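Long-range contact in sulfide-quinone reductase (Aquifex aeolicus, PDB 3HYW), which oxidises hydrogen sulfide with the help of FAD and passes the electrons to a quinone, building up polysulfur as the product: residues 187-197 and 301-311. Residues are numbered along the deposited sequence; the frame is centred on the assembly and turned at random.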
ATOM      1  N   SER A 187      13.517  13.033   8.091  1.00 29.45           N
ATOM      2  CA  SER A 187      13.103  12.982   9.487  1.00 29.56           C
ATOM      3  C   SER A 187      11.625  12.591   9.642  1.00 29.97           C
ATOM      4  O   SER A 187      11.209  12.138  10.711  1.00 30.06           O
ATOM      5  CB  SER A 187      13.365  14.334  10.151  1.00 29.58           C
ATOM      6  OG  SER A 187      13.020  15.413   9.285  1.00 30.01           O
ATOM      7  N   GLU A 188      10.834  12.772   8.582  1.00 29.82           N
ATOM      8  CA  GLU A 188       9.440  12.319   8.571  1.00 29.98           C
ATOM      9  C   GLU A 188       9.371  10.850   8.950  1.00 29.95           C
ATOM     10  O   GLU A 188      10.248  10.071   8.549  1.00 29.91           O
ATOM     11  CB  GLU A 188       8.830  12.460   7.179  1.00 30.17           C
ATOM     12  CG  GLU A 188       8.574  13.872   6.701  1.00 30.29           C
ATOM     13  CD  GLU A 188       8.425  13.885   5.201  1.00 31.84           C
ATOM     14  OE1 GLU A 188       9.449  13.710   4.506  1.00 33.71           O
ATOM     15  OE2 GLU A 188       7.292  14.017   4.711  1.00 30.56           O
ATOM     16  N   PRO A 189       8.328  10.458   9.710  1.00 29.77           N
ATOM     17  CA  PRO A 189       8.159   9.059  10.095  1.00 29.62           C
ATOM     18  C   PRO A 189       7.863   8.180   8.882  1.00 29.88           C
ATOM     19  O   PRO A 189       8.111   6.984   8.915  1.00 29.39           O
ATOM     20  CB  PRO A 189       6.947   9.093  11.034  1.00 29.65           C
ATOM     21  CG  PRO A 189       6.200  10.334  10.649  1.00 29.55           C
ATOM     22  CD  PRO A 189       7.257  11.315  10.254  1.00 29.42           C
ATOM     23  N   TYR A 190       7.329   8.789   7.825  1.00 30.31           N
ATOM     24  CA  TYR A 190       7.080   8.094   6.560  1.00 30.77           C
ATOM     25  C   TYR A 190       7.044   9.117   5.436  1.00 30.84           C
ATOM     26  O   TYR A 190       6.912  10.313   5.690  1.00 31.09           O
ATOM     27  CB  TYR A 190       5.767   7.299   6.611  1.00 30.86           C
ATOM     28  CG  TYR A 190       4.580   8.104   7.080  1.00 31.03           C
ATOM     29  CD1 TYR A 190       3.891   8.940   6.203  1.00 31.35           C
ATOM     30  CD2 TYR A 190       4.144   8.034   8.402  1.00 32.74           C
ATOM     31  CE1 TYR A 190       2.802   9.687   6.630  1.00 31.65           C
ATOM     32  CE2 TYR A 190       3.047   8.784   8.840  1.00 32.53           C
ATOM     33  CZ  TYR A 190       2.390   9.607   7.946  1.00 31.47           C
ATOM     34  OH  TYR A 190       1.304  10.348   8.349  1.00 32.58           O
ATOM     35  N   LEU A 191       7.157   8.650   4.199  1.00 30.94           N
ATOM     36  CA  LEU A 191       7.114   9.538   3.038  1.00 31.27           C
ATOM     37  C   LEU A 191       5.764  10.244   2.960  1.00 31.07           C
ATOM     38  O   LEU A 191       4.738   9.643   3.245  1.00 31.09           O
ATOM     39  CB  LEU A 191       7.332   8.729   1.765  1.00 31.06           C
ATOM     40  CG  LEU A 191       8.708   8.620   1.102  1.00 31.93           C
ATOM     41  CD1 LEU A 191       9.880   8.661   2.074  1.00 31.96           C
ATOM     42  CD2 LEU A 191       8.737   7.374   0.242  1.00 31.16           C
ATOM     43  N   GLY A 192       5.762  11.513   2.565  1.00 31.13           N
ATOM     44  CA  GLY A 192       4.511  12.234   2.392  1.00 30.66           C
ATOM     45  C   GLY A 192       3.793  12.551   3.694  1.00 30.77           C
ATOM     46  O   GLY A 192       2.574  12.763   3.696  1.00 30.60           O
ATOM     47  N   HIS A 193       4.544  12.562   4.799  1.00 30.65           N
ATOM     48  CA  HIS A 193       4.066  13.077   6.083  1.00 30.75           C
ATOM     49  C   HIS A 193       3.985  14.603   6.057  1.00 30.79           C
ATOM     50  O   HIS A 193       2.999  15.182   6.523  1.00 30.41           O
ATOM     51  CB  HIS A 193       4.982  12.610   7.223  1.00 30.82           C
ATOM     52  CG  HIS A 193       4.565  13.085   8.580  1.00 30.29           C
ATOM     53  ND1 HIS A 193       4.922  14.320   9.080  1.00 30.78           N
ATOM     54  CD2 HIS A 193       3.854  12.476   9.558  1.00 30.59           C
ATOM     55  CE1 HIS A 193       4.435  14.458  10.299  1.00 29.53           C
ATOM     56  NE2 HIS A 193       3.781  13.355  10.612  1.00 30.92           N
ATOM     57  N   PHE A 194       5.040  15.242   5.539  1.00 31.05           N
ATOM     58  CA  PHE A 194       5.091  16.699   5.304  1.00 31.37           C
ATOM     59  C   PHE A 194       5.049  17.579   6.564  1.00 31.84           C
ATOM     60  O   PHE A 194       4.892  18.792   6.461  1.00 31.75           O
ATOM     61  CB  PHE A 194       3.981  17.162   4.346  1.00 31.35           C
ATOM     62  CG  PHE A 194       3.980  16.475   3.000  1.00 31.32           C
ATOM     63  CD1 PHE A 194       5.161  16.305   2.272  1.00 32.03           C
ATOM     64  CD2 PHE A 194       2.778  16.038   2.441  1.00 32.53           C
ATOM     65  CE1 PHE A 194       5.147  15.676   1.016  1.00 32.58           C
ATOM     66  CE2 PHE A 194       2.746  15.417   1.182  1.00 32.22           C
ATOM     67  CZ  PHE A 194       3.938  15.236   0.468  1.00 32.33           C
ATOM     68  N   GLY A 195       5.187  16.980   7.741  1.00 31.80           N
ATOM     69  CA  GLY A 195       4.999  17.723   8.991  1.00 32.06           C
ATOM     70  C   GLY A 195       3.528  18.009   9.292  1.00 32.28           C
ATOM     71  O   GLY A 195       3.212  18.861  10.123  1.00 32.42           O
ATOM     72  N   VAL A 196       2.625  17.303   8.613  1.00 32.33           N
ATOM     73  CA  VAL A 196       1.181  17.495   8.818  1.00 32.40           C
ATOM     74  C   VAL A 196       0.407  16.195   9.067  1.00 32.13           C
ATOM     75  O   VAL A 196      -0.834  16.198   9.086  1.00 31.98           O
ATOM     76  CB  VAL A 196       0.521  18.279   7.631  1.00 32.57           C
ATOM     77  CG1 VAL A 196       1.175  19.634   7.437  1.00 32.60           C
ATOM     78  CG2 VAL A 196       0.581  17.472   6.345  1.00 33.06           C
ATOM     79  N   GLY A 197       1.135  15.089   9.252  1.00 31.94           N
ATOM     80  CA  GLY A 197       0.524  13.768   9.424  1.00 31.73           C
ATOM     81  C   GLY A 197      -0.112  13.244   8.147  1.00 31.63           C
ATOM     82  O   GLY A 197      -1.086  12.493   8.185  1.00 31.79           O
ATOM     83  N   ILE A 301       1.929  19.616  14.510  1.00 36.40           N
ATOM     84  CA  ILE A 301       0.690  18.843  14.387  1.00 37.23           C
ATOM     85  C   ILE A 301       0.810  17.495  15.106  1.00 37.61           C
ATOM     86  O   ILE A 301      -0.166  16.980  15.645  1.00 37.68           O
ATOM     87  CB  ILE A 301       0.269  18.674  12.902  1.00 37.42           C
ATOM     88  CG1 ILE A 301      -0.336  19.979  12.387  1.00 37.02           C
ATOM     89  CG2 ILE A 301      -0.720  17.513  12.738  1.00 37.79           C
ATOM     90  CD1 ILE A 301      -0.445  20.077  10.873  1.00 36.62           C
ATOM     91  N   GLU A 302       2.012  16.928  15.104  1.00 38.25           N
ATOM     92  CA  GLU A 302       2.304  15.753  15.922  1.00 38.96           C
ATOM     93  C   GLU A 302       3.774  15.663  16.304  1.00 38.42           C
ATOM     94  O   GLU A 302       4.647  16.096  15.554  1.00 38.50           O
ATOM     95  CB  GLU A 302       1.814  14.452  15.268  1.00 39.10           C
ATOM     96  CG  GLU A 302       2.194  14.244  13.813  1.00 40.42           C
ATOM     97  CD  GLU A 302       1.574  12.974  13.232  1.00 41.00           C
ATOM     98  OE1 GLU A 302       0.348  12.761  13.407  1.00 44.44           O
ATOM     99  OE2 GLU A 302       2.311  12.192  12.595  1.00 42.26           O
ATOM    100  N   LYS A 303       4.025  15.124  17.491  1.00 38.21           N
ATOM    101  CA  LYS A 303       5.370  14.826  17.959  1.00 38.18           C
ATOM    102  C   LYS A 303       5.798  13.514  17.302  1.00 37.35           C
ATOM    103  O   LYS A 303       5.355  12.433  17.689  1.00 37.49           O
ATOM    104  CB  LYS A 303       5.376  14.716  19.491  1.00 38.62           C
ATOM    105  CG  LYS A 303       6.761  14.599  20.149  1.00 39.57           C
ATOM    106  CD  LYS A 303       6.631  14.495  21.669  1.00 39.72           C
ATOM    107  CE  LYS A 303       7.984  14.294  22.381  1.00 42.05           C
ATOM    108  NZ  LYS A 303       8.699  15.594  22.646  1.00 43.51           N
ATOM    109  N   THR A 304       6.636  13.622  16.278  1.00 36.30           N
ATOM    110  CA  THR A 304       7.095  12.453  15.528  1.00 35.37           C
ATOM    111  C   THR A 304       8.346  11.874  16.200  1.00 34.59           C
ATOM    112  O   THR A 304       9.016  12.590  16.936  1.00 34.56           O
ATOM    113  CB  THR A 304       7.374  12.828  14.068  1.00 35.16           C
ATOM    114  OG1 THR A 304       8.233  13.969  14.033  1.00 35.14           O
ATOM    115  CG2 THR A 304       6.068  13.174  13.351  1.00 35.61           C
ATOM    116  N   PRO A 305       8.655  10.577  15.968  1.00 34.17           N
ATOM    117  CA  PRO A 305       9.833   9.963  16.614  1.00 33.65           C
ATOM    118  C   PRO A 305      11.137  10.731  16.360  1.00 33.22           C
ATOM    119  O   PRO A 305      11.948  10.891  17.273  1.00 33.35           O
ATOM    120  CB  PRO A 305       9.882   8.568  15.994  1.00 33.82           C
ATOM    121  CG  PRO A 305       8.459   8.277  15.627  1.00 34.19           C
ATOM    122  CD  PRO A 305       7.930   9.600  15.133  1.00 33.78           C
ATOM    123  N   ILE A 306      11.329  11.197  15.131  1.00 32.50           N
ATOM    124  CA  ILE A 306      12.369  12.177  14.830  1.00 31.95           C
ATOM    125  C   ILE A 306      11.641  13.519  14.736  1.00 32.06           C
ATOM    126  O   ILE A 306      10.693  13.647  13.959  1.00 31.73           O
ATOM    127  CB  ILE A 306      13.121  11.854  13.503  1.00 31.61           C
ATOM    128  CG1 ILE A 306      13.635  10.398  13.480  1.00 30.95           C
ATOM    129  CG2 ILE A 306      14.235  12.865  13.242  1.00 31.36           C
ATOM    130  CD1 ILE A 306      14.696  10.049  14.540  1.00 29.38           C
ATOM    131  N   PRO A 307      12.060  14.517  15.540  1.00 32.37           N
ATOM    132  CA  PRO A 307      11.290  15.762  15.595  1.00 32.62           C
ATOM    133  C   PRO A 307      11.095  16.428  14.235  1.00 32.76           C
ATOM    134  O   PRO A 307      12.039  16.533  13.445  1.00 32.54           O
ATOM    135  CB  PRO A 307      12.121  16.651  16.532  1.00 32.81           C
ATOM    136  CG  PRO A 307      12.884  15.678  17.382  1.00 32.87           C
ATOM    137  CD  PRO A 307      13.231  14.562  16.438  1.00 32.43           C
ATOM    138  N   THR A 308       9.858  16.840  13.969  1.00 33.08           N
ATOM    139  CA  THR A 308       9.515  17.615  12.777  1.00 33.27           C
ATOM    140  C   THR A 308       8.570  18.753  13.171  1.00 33.49           C
ATOM    141  O   THR A 308       7.957  18.715  14.231  1.00 33.80           O
ATOM    142  CB  THR A 308       8.845  16.753  11.676  1.00 33.28           C
ATOM    143  OG1 THR A 308       7.612  16.206  12.169  1.00 33.52           O
ATOM    144  CG2 THR A 308       9.758  15.620  11.219  1.00 32.69           C
ATOM    145  N   GLY A 309       8.452  19.756  12.311  1.00 33.86           N
ATOM    146  CA  GLY A 309       7.581  20.893  12.586  1.00 34.22           C
ATOM    147  C   GLY A 309       6.561  21.112  11.488  1.00 34.55           C
ATOM    148  O   GLY A 309       6.575  20.422  10.463  1.00 34.59           O
ATOM    149  N   VAL A 310       5.685  22.092  11.705  1.00 34.56           N
ATOM    150  CA  VAL A 310       4.578  22.363  10.801  1.00 34.86           C
ATOM    151  C   VAL A 310       4.993  23.362   9.716  1.00 34.46           C
ATOM    152  O   VAL A 310       5.624  24.376  10.015  1.00 34.37           O
ATOM    153  CB  VAL A 310       3.295  22.814  11.588  1.00 34.89           C
ATOM    154  CG1 VAL A 310       3.462  24.207  12.183  1.00 35.26           C
ATOM    155  CG2 VAL A 310       2.040  22.742  10.713  1.00 35.72           C
ATOM    156  N   PRO A 311       4.696  23.046   8.442  1.00 34.44           N
ATOM    157  CA  PRO A 311       4.900  24.021   7.371  1.00 34.38           C
ATOM    158  C   PRO A 311       3.941  25.192   7.463  1.00 34.51           C
ATOM    159  O   PRO A 311       2.790  25.026   7.882  1.00 34.32           O
ATOM    160  CB  PRO A 311       4.595  23.217   6.100  1.00 34.33           C
ATOM    161  CG  PRO A 311       3.680  22.139   6.559  1.00 34.02           C
ATOM    162  CD  PRO A 311       4.196  21.764   7.915  1.00 34.14           C
TER
HETATM  163  O   HOH W   1       9.957  10.758  12.606  1.00 27.29           O
HETATM  164  O   HOH W   2       0.852  10.323  10.912  1.00 30.67           O
HETATM  165  O   HOH W   3       4.061  19.340  12.568  1.00 24.84           O
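Two loops of this flavoprotein's pyridine nucleotide-disulphide oxidoreductase fold meet here beside the polysulfur pocket: segment 187-197 follows strand 182-185, and the loop 301-311 leads toward helix 314-332. Their direct hydrogen bond is of the His-carboxylate kind, His193 NE2 to Glu302 OE2, at 2.7 Å and 153°. The carboxylate oxygen lies in the imidazole plane, whereas the N-H reaches that oxygen from above the carboxylate plane, the two planes being 47° apart. CG of His193 stands anti to the backbone N (chi1 -180°), which carries the ring across to Glu302; on its other side ND1 accepts from Gly195 N, which is tilted from the ring plane. Pro189 CD and Gly197 N lie over opposite faces of the imidazole, each offset toward its rim, and a water joins Glu302 OE2 to Tyr190 OH. A leucine at His193 would probably leave Glu302 OE2 without its ring N-H and Gly195 N without its acceptor, so that the turn from His193 to Val196 is less firmly set. That type I' turn carries Phe194, a residue of the octathiocane pocket; the phenyl ring packs edge-to-face with Tyr161 and Phe358. Gly195 CA comes 3.5 Å from Gly309 O in a CA-H...O contact, where a CB would clash with that oxygen. Nearby, Val196 CG1 meets Pro311 CG at 3.6 Å. Another water donates to Gly195 O and accepts from Ile301 N, 2.9 Å from that nitrogen.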